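Local coordinates for type III secretion system effector protein ExoU (PDB 4QMK) that probably hydrolyses host membrane phospholipids as a patatin-like phospholipase, directed to the plasma membrane by a domain that binds phosphatidylinositol 4,5-bisphosphate, at residues V445-D450 / F472-Q477; S321-S325 / W522-R526; L441-V445 / D463-A469; H199-M203 / H236-I240; F227-E231 / F260-L264. One frame throughout, in Å; residues are numbered along the deposited sequence. Where two conformers were deposited one is given.

From the N terminus, the loops of contacts 4 and 5 come first, both within the patatin-like range. Contact 4 opens at 199-203, contact 5 at 227-231, and contact 4 closes at 236-240 before contact 5 closes at 260-264, so the two loops cross; Ile240 meets Leu230 between them. Contact 2 opens next, at 321-325, and closes only at 522-526, spanning contacts 1 and 3. Those two cross each other, share Val445 and tie helix 441-446 and the turn after it to helix 464-491. Contacts 1 and 2 touch, joining the 321-325 loop to this helical region; contacts 3 and 4 have centres about 40 Å apart.

Contact 1 (V445-D450 / F472-Q477); sequences VMAMDD and FRKDAQ
Met448 O is held by two nitrogens of Arg473, which meets it end-on: NH2 donates to Met448 O over 2.8 Å and NH1 donates to the same Met448 O over 2.9 Å. Both bonds are bent, to near 140°, as sharing one acceptor requires. NH2 also donates to Asp450 OD1 (2.9 Å), a straighter bond at 162° that makes a salt bridge, with the carboxylate oxygen near the guanidinium plane. A third oxygen, Val445 O, lies at the guanidinium edge, 2.8 Å from Arg473 NH1. Through Met448 O the buried arginine of helix 464-491 binds the turn leaving helix 441-446, and Asp450 begins the next helix, 450-461, whose N-cap is Asp449 with OD1 on Met452 N. Bends at chi2 and chi3 (both -74°) curl the arginine chain, and Met446 CE packs on its CD at 3.6 Å. That methyl also touches Phe472 CD2 at 3.6 Å, while Met446 SD stands 4.8 Å from the centroid of the Phe472 ring in an oblique Met-aromatic contact. Val445 CG1 flanks the arginine chain near CG and NH1. On the more exposed side, Gln477 turns NE2 to the Asp450 carboxylate, the amide and carboxylate planes nearly perpendicular.

Contact 2 (S321-S325 / W522-R526); sequences SFPES and WLGKR
Arg526 spreads its guanidinium flat over the Phe322 ring, CZ lying 3.8 Å from the centroid of Phe322 with the planes 9° apart, a cation-pi stack. Bends at chi2 and chi3 fold the chain so that CD and NE also rest on the ring, Arg526 CD at 3.5 Å from Phe322 CZ. The charge is answered by Glu324: Arg526 NH1 reaches Glu324 OE2 at 2.7 Å, a salt bridge whose hydrogen bond is weak because it is bent to 127°. Lys525 adds a looser positive neighbour, its NZ 4.2 Å from Glu324 OE1, beyond a salt bridge, though the ammonium packs on the glutamate CB and CG. Trp522 borders the stack; its CZ2 lies 3.7 Å from Phe322 CE2, the two ring systems meeting obliquely. Its indole NE1 is satisfied by Met446 O, which ties the ring to segment 445-450. Ser325 OG is likewise occupied, by Ala447 O and Leu327 N, while Ser325 N bonds to Phe322 O at 3.0 Å. That last bond closes a type I beta turn, Phe322 to Ser325, which presents Phe322 and Glu324 to the C-terminal end of helix 517-526.

Contact 3 (L441-V445 / D463-A469); sequences LNDAV and DAAGAEA
Leu441 and Val445 pack against the first turns of helix 464-491 in a close helix-helix contact, largely apolar and without a hydrogen bond across it. The short segments 441-445 and 464-469 run at 40° to each other, signed -40°, with their axes 9.1 Å apart. Small residues on the longer helix allow the backbones to approach: the CA atoms of Asn442 and Ala469 are 5.3 Å apart. Leu441 meets the helix start end-on. With CG trans to its backbone nitrogen (chi1 175°), it directs CD2 at the N-terminal turn, 3.3 Å from Gly466 N and 3.4 Å from Asp463 OD2. That methyl also lies near Ala465 CB. Asp463 is the N-cap, and its OD2 accepts from Gly466 N at 3.2 Å, so the leucine methyl covers the capping bond itself. OD2 is approached from the anti side, somewhat out of the carboxylate plane, while OD1 pairs with Arg51. One turn further along, the methyl of Ala469 sits between two residues: Val445 CG2 is 3.9 Å from Ala469 CB, and Asn442 OD1 is 3.5 Å from the same CB. The same OD1 accepts from Arg515 NH1, and that arginine also pairs with Glu468 OE2; one arginine thus links the two helices at this side. Around the contact, strands 47-51 and 57-61 of the antiparallel sheet meet Leu441 through Arg51 and Val57, strand 434-438 flanks Ala444 through Phe438, and Leu453 of helix 450-461 touches Val445.

Contact 4 (H199-M203 / H236-I240); sequences HIAGM and HIPAI
Ile237 fills the tight part of this apolar contact, pushing CD1 between Ile200 and Met203. Its CD1 lies 3.8 Å from Met203 SD and 4.1 Å from Ile200 CG1. The outstretched chain (chi2 177°) carries that methyl across both partners at about a right angle. His199 packs beside it against the end of the turn: Ala239 CB is 3.6 Å from His199 CE1, and Ile240 CD1 stands 4.0 Å from His199 CG, both approaching the imidazole obliquely. NE2 of this ring bonds to Gly116 O, while its ND1-CE1 side meets the alanine methyl and CG and CD2 lie near Ile240 CD1. Looser packing lies toward His236, where the bend at chi3 of Met203 (88°) swings CE to 4.0 Å from His236 CB. The imidazole of His236 leads off from there, its NE2 bonded to Glu211. The three isoleucines are buried, while the histidines and Met203 lie nearer solvent. No hydrogen bond crosses; a type I beta turn, Ile237 to Ile240, shapes the loop. The contact joins the C-terminal end of helix 183-201 to the link between helix 227-236 and strand 242-251, with Ala216 of helix 210-221 behind Ile200 and Leu230 and Leu233 against Ile240.

Contact 5 (F227-E231 / F260-L264); sequences FRDLE and FNANL
Phe227 lays its ring over the backbone of Phe260 and Asn261, where strand 254-260, an outermost strand of the mixed patatin-like sheet, passes into an Asx motif. The apolar packing is close. One face of the Phe227 ring carries the peptide, with Asn261 N over its centre and Asn261 CA 3.5 Å from Phe227 CD1. At the far end Phe227 CZ comes to 3.3 Å from Phe260 CB, the two side chains meeting at a slant. A chi1 of -67°, with CG opposite the carbonyl carbon, sets the ring with one face on the Phe260-Asn261 peptide. Nearer the helix backbone, Phe227 CB packs on Ala262 N, and the Ala262 methyl faces Glu231, its CB 3.8 Å from Glu231 OE2. Helix 270-278 and strand 242-251 close in around the same phenylalanine through Ala273 and Leu243.

The polar interactions hold the loop rather than bridging directly. Asn261 ND2 bonds to Asn244 OD1, while its OD1 accepts from backbone nitrogens further on, the bond from Asn263 N being weak. A single water spans the two segments: it donates to Glu231 OE1 at 2.9 Å and, weakly, to Ala262 O. Much straighter than the Asn263 bond, the one from Leu264 N to Asn261 OD1 is 2.9 Å long at 168°, almost in line with the side-chain carbonyl.

Contact 1 (V445-D450 / F472-Q477)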
# COMPACT_ATOMS: atom_id res chain seq x y z
N VAL A 445 10.94 39.99 -15.41
CA VAL A 445 9.63 39.75 -14.81
C VAL A 445 9.18 38.33 -15.06
O VAL A 445 8.65 37.68 -14.16
CB VAL A 445 8.57 40.70 -15.35
CG1 VAL A 445 7.19 40.22 -15.00
CG2 VAL A 445 8.80 42.09 -14.82
N MET A 446 9.49 37.78 -16.23
CA MET A 446 9.13 36.38 -16.53
C MET A 446 9.87 35.39 -15.62
O MET A 446 9.41 34.24 -15.43
CB MET A 446 9.41 36.01 -18.00
CG MET A 446 8.67 36.80 -19.06
SD MET A 446 6.96 36.28 -19.38
CE MET A 446 6.17 36.97 -17.93
N ALA A 447 11.01 35.81 -15.08
CA ALA A 447 11.74 34.95 -14.16
C ALA A 447 11.27 35.01 -12.70
O ALA A 447 11.73 34.26 -11.89
CB ALA A 447 13.21 35.30 -14.22
N MET A 448 10.36 35.91 -12.36
CA MET A 448 9.90 36.08 -10.97
C MET A 448 8.60 35.36 -10.73
O MET A 448 7.70 35.41 -11.56
CB MET A 448 9.67 37.55 -10.66
CG MET A 448 10.84 38.41 -11.06
SD MET A 448 10.76 40.14 -10.56
CE MET A 448 9.10 40.44 -10.97
N ASP A 449 8.55 34.61 -9.64
CA ASP A 449 7.31 33.91 -9.23
C ASP A 449 6.31 34.93 -8.73
O ASP A 449 6.63 36.11 -8.62
CB ASP A 449 7.61 32.83 -8.15
CG ASP A 449 8.25 33.39 -6.89
OD1 ASP A 449 7.61 34.17 -6.17
OD2 ASP A 449 9.39 33.02 -6.59
N ASP A 450 5.09 34.52 -8.48
CA ASP A 450 4.02 35.49 -8.14
C ASP A 450 4.34 36.29 -6.91
O ASP A 450 4.17 37.50 -6.90
CB ASP A 450 2.68 34.81 -8.00
CG ASP A 450 2.14 34.28 -9.33
OD1 ASP A 450 2.74 34.55 -10.41
OD2 ASP A 450 1.09 33.59 -9.31
N PHE A 472 0.82 41.57 -18.70
CA PHE A 472 0.83 40.22 -19.25
C PHE A 472 0.66 39.21 -18.16
O PHE A 472 -0.04 38.21 -18.33
CB PHE A 472 2.12 39.91 -20.02
CG PHE A 472 2.27 38.45 -20.37
CD1 PHE A 472 1.69 37.95 -21.49
CD2 PHE A 472 2.95 37.59 -19.51
CE1 PHE A 472 1.81 36.60 -21.80
CE2 PHE A 472 3.06 36.24 -19.79
CZ PHE A 472 2.51 35.74 -20.95
N ARG A 473 1.31 39.44 -17.02
CA ARG A 473 1.20 38.49 -15.91
C ARG A 473 -0.18 38.47 -15.32
O ARG A 473 -0.66 37.40 -14.98
CB ARG A 473 2.24 38.73 -14.83
CG ARG A 473 3.64 38.27 -15.24
CD ARG A 473 3.78 36.76 -15.23
NE ARG A 473 3.86 36.25 -13.84
CZ ARG A 473 4.98 36.18 -13.13
NH1 ARG A 473 6.12 36.55 -13.65
NH2 ARG A 473 4.94 35.74 -11.89
N LYS A 474 -0.86 39.63 -15.23
CA LYS A 474 -2.22 39.62 -14.70
C LYS A 474 -3.11 38.85 -15.68
O LYS A 474 -3.88 37.99 -15.26
CB LYS A 474 -2.78 41.03 -14.51
CG LYS A 474 -3.86 41.05 -13.46
CD LYS A 474 -4.75 42.30 -13.44
CE LYS A 474 -5.75 42.14 -12.28
NZ LYS A 474 -6.82 43.17 -12.18
N ASP A 475 -3.01 39.12 -16.98
CA ASP A 475 -3.84 38.39 -17.90
C ASP A 475 -3.54 36.91 -17.82
O ASP A 475 -4.45 36.11 -17.89
CB ASP A 475 -3.64 38.82 -19.35
CG ASP A 475 -4.02 40.25 -19.62
OD1 ASP A 475 -4.83 40.85 -18.87
OD2 ASP A 475 -3.49 40.77 -20.60
N ALA A 476 -2.27 36.51 -17.69
CA ALA A 476 -1.97 35.09 -17.62
C ALA A 476 -2.51 34.47 -16.36
O ALA A 476 -2.99 33.36 -16.44
CB ALA A 476 -0.49 34.85 -17.75
N GLN A 477 -2.42 35.15 -15.20
CA GLN A 477 -3.08 34.65 -13.99
C GLN A 477 -4.56 34.44 -14.26
O GLN A 477 -5.13 33.46 -13.81
CB GLN A 477 -2.94 35.61 -12.76
CG GLN A 477 -1.70 35.43 -11.88
CD GLN A 477 -1.02 36.75 -11.35
OE1 GLN A 477 -1.48 37.91 -11.59
NE2 GLN A 477 0.13 36.56 -10.66

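Contact 2 (S321-S325 / W522-R526)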
# COMPACT_ATOMS: atom_id res chain seq x y z
N SER A 321 7.50 28.35 -6.52
CA SER A 321 8.47 29.06 -7.37
C SER A 321 8.78 28.35 -8.73
O SER A 321 8.29 27.26 -9.00
CB SER A 321 9.75 29.29 -6.56
OG SER A 321 10.76 29.88 -7.36
N PHE A 322 9.62 29.00 -9.56
CA PHE A 322 9.87 28.61 -10.97
C PHE A 322 11.21 27.83 -11.20
O PHE A 322 12.30 28.42 -11.13
CB PHE A 322 9.90 29.93 -11.78
CG PHE A 322 8.53 30.57 -12.01
CD1 PHE A 322 7.38 30.17 -11.31
CD2 PHE A 322 8.41 31.63 -12.91
CE1 PHE A 322 6.15 30.77 -11.55
CE2 PHE A 322 7.19 32.24 -13.15
CZ PHE A 322 6.05 31.81 -12.47
N PRO A 323 11.12 26.52 -11.49
CA PRO A 323 12.34 25.68 -11.67
C PRO A 323 13.29 26.17 -12.77
O PRO A 323 14.51 26.02 -12.66
CB PRO A 323 11.78 24.28 -12.05
CG PRO A 323 10.28 24.37 -11.99
CD PRO A 323 9.88 25.82 -11.90
N GLU A 324 12.70 26.74 -13.82
CA GLU A 324 13.40 27.29 -14.99
C GLU A 324 14.13 28.60 -14.68
O GLU A 324 15.09 28.97 -15.38
CB GLU A 324 12.39 27.47 -16.19
CG GLU A 324 10.87 27.47 -15.88
CD GLU A 324 10.22 28.84 -15.66
OE1 GLU A 324 10.24 29.76 -16.52
OE2 GLU A 324 9.57 28.96 -14.62
N SER A 325 13.71 29.28 -13.63
CA SER A 325 14.27 30.58 -13.34
C SER A 325 15.48 30.58 -12.43
O SER A 325 15.51 29.86 -11.45
CB SER A 325 13.23 31.45 -12.67
OG SER A 325 13.84 32.67 -12.30
N TRP A 522 6.57 29.37 -21.73
CA TRP A 522 6.40 29.79 -20.34
C TRP A 522 5.06 29.31 -19.75
O TRP A 522 5.03 28.68 -18.67
CB TRP A 522 6.54 31.27 -20.26
CG TRP A 522 6.54 31.81 -18.89
CD1 TRP A 522 7.63 32.13 -18.15
CD2 TRP A 522 5.40 32.26 -18.15
NE1 TRP A 522 7.24 32.70 -16.95
CE2 TRP A 522 5.87 32.78 -16.94
CE3 TRP A 522 4.02 32.32 -18.42
CZ2 TRP A 522 5.04 33.32 -16.01
CZ3 TRP A 522 3.17 32.83 -17.43
CH2 TRP A 522 3.67 33.31 -16.28
N LEU A 523 3.98 29.52 -20.47
CA LEU A 523 2.67 29.11 -20.01
C LEU A 523 2.66 27.62 -19.89
O LEU A 523 1.98 27.08 -19.00
CB LEU A 523 1.59 29.53 -21.01
CG LEU A 523 1.44 31.05 -21.08
CD1 LEU A 523 0.87 31.41 -22.40
CD2 LEU A 523 0.58 31.55 -19.92
N GLY A 524 3.34 26.95 -20.81
CA GLY A 524 3.41 25.50 -20.75
C GLY A 524 4.08 24.99 -19.46
O GLY A 524 3.69 23.97 -18.91
N LYS A 525 5.09 25.72 -18.98
CA LYS A 525 5.71 25.40 -17.70
C LYS A 525 4.70 25.58 -16.62
O LYS A 525 4.68 24.82 -15.68
CB LYS A 525 6.88 26.31 -17.32
CG LYS A 525 8.00 26.55 -18.31
CD LYS A 525 8.78 25.35 -18.59
CE LYS A 525 9.83 25.64 -19.65
NZ LYS A 525 10.87 26.54 -19.13
N ARG A 526 3.91 26.65 -16.68
CA ARG A 526 2.93 26.94 -15.55
C ARG A 526 1.91 25.86 -15.44
O ARG A 526 1.48 25.52 -14.34
CB ARG A 526 2.25 28.27 -15.69
CG ARG A 526 3.17 29.49 -15.69
CD ARG A 526 4.09 29.66 -14.49
NE ARG A 526 5.13 28.64 -14.19
CZ ARG A 526 6.35 28.56 -14.73
NH1 ARG A 526 7.20 27.62 -14.27
NH2 ARG A 526 6.74 29.37 -15.71

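Contact 3 (L441-V445 / D463-A469)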
# COMPACT_ATOMS: atom_id res chain seq x y z
N LEU A 441 13.44 44.19 -19.26
CA LEU A 441 12.67 44.18 -18.04
C LEU A 441 11.62 43.11 -18.10
O LEU A 441 11.30 42.48 -17.10
CB LEU A 441 12.03 45.52 -17.80
CG LEU A 441 11.09 45.58 -16.60
CD1 LEU A 441 11.81 45.20 -15.32
CD2 LEU A 441 10.57 46.99 -16.50
N ASN A 442 11.07 42.86 -19.27
CA ASN A 442 10.04 41.82 -19.36
C ASN A 442 10.60 40.43 -19.04
O ASN A 442 9.95 39.66 -18.35
CB ASN A 442 9.40 41.83 -20.73
CG ASN A 442 8.34 40.78 -20.87
OD1 ASN A 442 7.33 40.83 -20.20
ND2 ASN A 442 8.58 39.82 -21.71
N ASP A 443 11.78 40.10 -19.55
CA ASP A 443 12.41 38.80 -19.30
C ASP A 443 12.74 38.59 -17.82
O ASP A 443 12.64 37.48 -17.30
CB ASP A 443 13.68 38.65 -20.14
CG ASP A 443 13.38 38.46 -21.59
OD1 ASP A 443 12.48 37.68 -21.93
OD2 ASP A 443 14.06 39.10 -22.41
N ALA A 444 13.13 39.65 -17.14
CA ALA A 444 13.35 39.60 -15.71
C ALA A 444 12.02 39.31 -14.99
O ALA A 444 11.96 38.45 -14.13
CB ALA A 444 13.97 40.90 -15.22
N VAL A 445 10.94 39.99 -15.41
CA VAL A 445 9.63 39.75 -14.81
C VAL A 445 9.18 38.33 -15.06
O VAL A 445 8.65 37.68 -14.16
CB VAL A 445 8.57 40.70 -15.35
CG1 VAL A 445 7.19 40.22 -15.00
CG2 VAL A 445 8.80 42.09 -14.82
N ASP A 463 6.89 52.33 -14.29
CA ASP A 463 7.70 52.28 -15.48
C ASP A 463 6.84 51.73 -16.61
O ASP A 463 6.09 50.78 -16.37
CB ASP A 463 8.86 51.36 -15.24
CG ASP A 463 9.83 51.35 -16.40
OD1 ASP A 463 10.45 52.41 -16.65
OD2 ASP A 463 9.99 50.28 -17.04
N ALA A 464 6.92 52.28 -17.82
CA ALA A 464 6.05 51.81 -18.95
C ALA A 464 6.27 50.36 -19.32
O ALA A 464 5.31 49.57 -19.35
CB ALA A 464 6.21 52.69 -20.17
N ALA A 465 7.52 49.98 -19.55
CA ALA A 465 7.85 48.56 -19.82
C ALA A 465 7.47 47.66 -18.66
O ALA A 465 7.05 46.51 -18.87
CB ALA A 465 9.31 48.41 -20.12
N GLY A 466 7.61 48.17 -17.45
CA GLY A 466 7.22 47.43 -16.26
C GLY A 466 5.74 47.16 -16.20
O GLY A 466 5.30 46.10 -15.82
N ALA A 467 4.97 48.13 -16.61
CA ALA A 467 3.51 48.01 -16.61
C ALA A 467 2.99 47.02 -17.67
O ALA A 467 2.05 46.28 -17.41
CB ALA A 467 2.87 49.39 -16.78
N GLU A 468 3.59 47.03 -18.84
CA GLU A 468 3.25 46.08 -19.91
C GLU A 468 3.57 44.68 -19.44
O GLU A 468 2.77 43.77 -19.67
CB GLU A 468 4.03 46.40 -21.21
CG GLU A 468 3.75 45.49 -22.42
CD GLU A 468 4.54 44.15 -22.45
OE1 GLU A 468 5.70 44.03 -21.92
OE2 GLU A 468 3.99 43.19 -23.03
N ALA A 469 4.72 44.49 -18.79
CA ALA A 469 5.08 43.18 -18.25
C ALA A 469 4.13 42.73 -17.14
O ALA A 469 3.69 41.57 -17.14
CB ALA A 469 6.52 43.18 -17.73

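Contact 4 (H199-M203 / H236-I240)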
# COMPACT_ATOMS: atom_id res chain seq x y z
N HIS A 199 -0.27 20.56 18.69
CA HIS A 199 -0.36 21.50 17.57
C HIS A 199 -1.72 21.46 16.92
O HIS A 199 -2.32 22.48 16.69
CB HIS A 199 0.76 21.28 16.54
CG HIS A 199 2.11 21.78 16.98
ND1 HIS A 199 2.50 23.09 16.84
CD2 HIS A 199 3.15 21.14 17.58
CE1 HIS A 199 3.72 23.25 17.33
NE2 HIS A 199 4.13 22.08 17.79
N ILE A 200 -2.23 20.27 16.66
CA ILE A 200 -3.56 20.16 16.07
C ILE A 200 -4.56 20.90 16.95
O ILE A 200 -5.39 21.66 16.42
CB ILE A 200 -4.00 18.71 15.87
CG1 ILE A 200 -3.13 18.06 14.80
CG2 ILE A 200 -5.46 18.63 15.43
CD1 ILE A 200 -3.35 16.57 14.62
N ALA A 201 -4.47 20.71 18.27
CA ALA A 201 -5.40 21.36 19.22
C ALA A 201 -5.32 22.89 19.18
O ALA A 201 -6.33 23.58 19.40
CB ALA A 201 -5.16 20.85 20.64
N GLY A 202 -4.14 23.43 18.88
CA GLY A 202 -3.97 24.87 18.81
C GLY A 202 -4.67 25.50 17.62
O GLY A 202 -4.77 26.71 17.54
N MET A 203 -5.19 24.69 16.71
CA MET A 203 -5.89 25.25 15.55
C MET A 203 -7.24 25.89 15.97
O MET A 203 -7.78 25.57 17.04
CB MET A 203 -6.13 24.17 14.48
CG MET A 203 -4.94 23.80 13.65
SD MET A 203 -5.30 22.47 12.47
CE MET A 203 -5.90 23.33 10.98
N HIS A 236 -1.46 22.69 6.57
CA HIS A 236 -2.36 23.49 7.40
C HIS A 236 -1.74 24.01 8.67
O HIS A 236 -2.34 24.85 9.34
CB HIS A 236 -3.62 22.67 7.77
CG HIS A 236 -4.28 22.02 6.59
ND1 HIS A 236 -5.19 22.67 5.79
CD2 HIS A 236 -4.13 20.78 6.05
CE1 HIS A 236 -5.57 21.87 4.81
NE2 HIS A 236 -4.94 20.72 4.94
N ILE A 237 -0.59 23.44 9.05
CA ILE A 237 0.11 23.77 10.30
C ILE A 237 1.59 23.97 9.97
O ILE A 237 2.33 23.00 9.77
CB ILE A 237 -0.03 22.66 11.36
CG1 ILE A 237 -1.50 22.29 11.51
CG2 ILE A 237 0.54 23.10 12.70
CD1 ILE A 237 -1.77 21.16 12.47
N PRO A 238 2.02 25.24 9.88
CA PRO A 238 3.38 25.59 9.55
C PRO A 238 4.45 25.00 10.46
O PRO A 238 5.55 24.78 10.00
CB PRO A 238 3.39 27.11 9.65
CG PRO A 238 1.97 27.51 9.47
CD PRO A 238 1.17 26.43 10.09
N ALA A 239 4.15 24.72 11.73
CA ALA A 239 5.14 24.16 12.63
C ALA A 239 5.48 22.67 12.34
O ALA A 239 6.55 22.21 12.71
CB ALA A 239 4.69 24.30 14.08
N ILE A 240 4.56 21.94 11.71
CA ILE A 240 4.80 20.56 11.34
C ILE A 240 5.43 20.54 9.93
O ILE A 240 4.97 21.22 9.01
CB ILE A 240 3.51 19.75 11.26
CG1 ILE A 240 2.59 19.96 12.47
CG2 ILE A 240 3.85 18.28 11.13
CD1 ILE A 240 3.21 19.60 13.79

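Contact 5 (F227-E231 / F260-L264)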
# COMPACT_ATOMS: atom_id res chain seq x y z
N PHE A 227 4.69 9.34 7.34
CA PHE A 227 5.20 10.39 6.48
C PHE A 227 4.07 11.12 5.78
O PHE A 227 4.14 12.31 5.59
CB PHE A 227 6.15 9.80 5.42
CG PHE A 227 7.44 9.24 5.98
CD1 PHE A 227 8.50 10.03 6.18
CD2 PHE A 227 7.55 7.94 6.30
CE1 PHE A 227 9.68 9.54 6.71
CE2 PHE A 227 8.73 7.43 6.83
CZ PHE A 227 9.79 8.23 7.02
N ARG A 228 3.01 10.40 5.41
CA ARG A 228 1.88 11.02 4.74
C ARG A 228 1.15 11.95 5.67
O ARG A 228 0.60 12.94 5.21
CB ARG A 228 0.86 10.01 4.15
CG ARG A 228 -0.05 10.66 3.08
CD ARG A 228 -1.38 9.94 2.81
NE ARG A 228 -1.24 8.58 2.26
CZ ARG A 228 -0.92 8.29 0.99
NH1 ARG A 228 -0.63 9.25 0.12
NH2 ARG A 228 -0.84 7.02 0.60
N ASP A 229 1.08 11.62 6.96
CA ASP A 229 0.41 12.49 7.90
C ASP A 229 1.13 13.78 7.95
O ASP A 229 0.51 14.84 7.96
CB ASP A 229 0.40 11.90 9.31
CG ASP A 229 -0.51 10.74 9.45
OD1 ASP A 229 -1.51 10.67 8.69
OD2 ASP A 229 -0.22 9.86 10.31
N LEU A 230 2.45 13.69 8.08
CA LEU A 230 3.27 14.87 8.16
C LEU A 230 3.06 15.78 6.95
O LEU A 230 2.76 16.94 7.12
CB LEU A 230 4.75 14.49 8.34
CG LEU A 230 5.15 14.02 9.75
CD1 LEU A 230 6.64 13.79 9.84
CD2 LEU A 230 4.77 15.02 10.80
N GLU A 231 3.14 15.24 5.75
CA GLU A 231 2.88 16.02 4.53
C GLU A 231 1.53 16.76 4.58
O GLU A 231 1.47 17.95 4.33
CB GLU A 231 2.90 15.10 3.31
CG GLU A 231 2.40 15.72 2.01
CD GLU A 231 2.00 14.63 1.01
OE1 GLU A 231 0.92 14.02 1.20
OE2 GLU A 231 2.77 14.39 0.04
N PHE A 260 13.23 7.01 3.08
CA PHE A 260 11.85 6.97 3.52
C PHE A 260 11.32 8.39 3.42
O PHE A 260 11.99 9.32 3.84
CB PHE A 260 11.79 6.55 4.97
CG PHE A 260 12.33 5.18 5.25
CD1 PHE A 260 11.57 4.05 4.99
CD2 PHE A 260 13.53 5.03 5.83
CE1 PHE A 260 12.06 2.79 5.22
CE2 PHE A 260 14.04 3.77 6.08
CZ PHE A 260 13.31 2.65 5.77
N ASN A 261 10.14 8.57 2.88
CA ASN A 261 9.46 9.86 2.79
C ASN A 261 8.01 9.69 2.27
O ASN A 261 7.56 8.56 2.00
CB ASN A 261 10.24 10.81 1.90
CG ASN A 261 10.35 10.33 0.43
OD1 ASN A 261 9.53 9.53 -0.08
ND2 ASN A 261 11.38 10.80 -0.23
N ALA A 262 7.29 10.78 2.08
CA ALA A 262 5.87 10.67 1.71
C ALA A 262 5.64 10.09 0.33
O ALA A 262 4.60 9.48 0.06
CB ALA A 262 5.16 11.99 1.84
N ASN A 263 6.62 10.25 -0.55
CA ASN A 263 6.48 9.75 -1.90
C ASN A 263 6.75 8.23 -2.06
O ASN A 263 5.99 7.54 -2.74
CB ASN A 263 7.31 10.61 -2.85
CG ASN A 263 6.71 12.01 -3.04
OD1 ASN A 263 5.70 12.37 -2.41
ND2 ASN A 263 7.33 12.81 -3.91
N LEU A 264 7.78 7.70 -1.40
CA LEU A 264 8.10 6.27 -1.52
C LEU A 264 7.42 5.37 -0.49
O LEU A 264 7.16 4.18 -0.77
CB LEU A 264 9.60 6.07 -1.36
CG LEU A 264 10.56 6.53 -2.45
CD1 LEU A 264 11.91 6.93 -1.87
CD2 LEU A 264 10.72 5.43 -3.49
O HOH W 1 1.73 11.45 0.16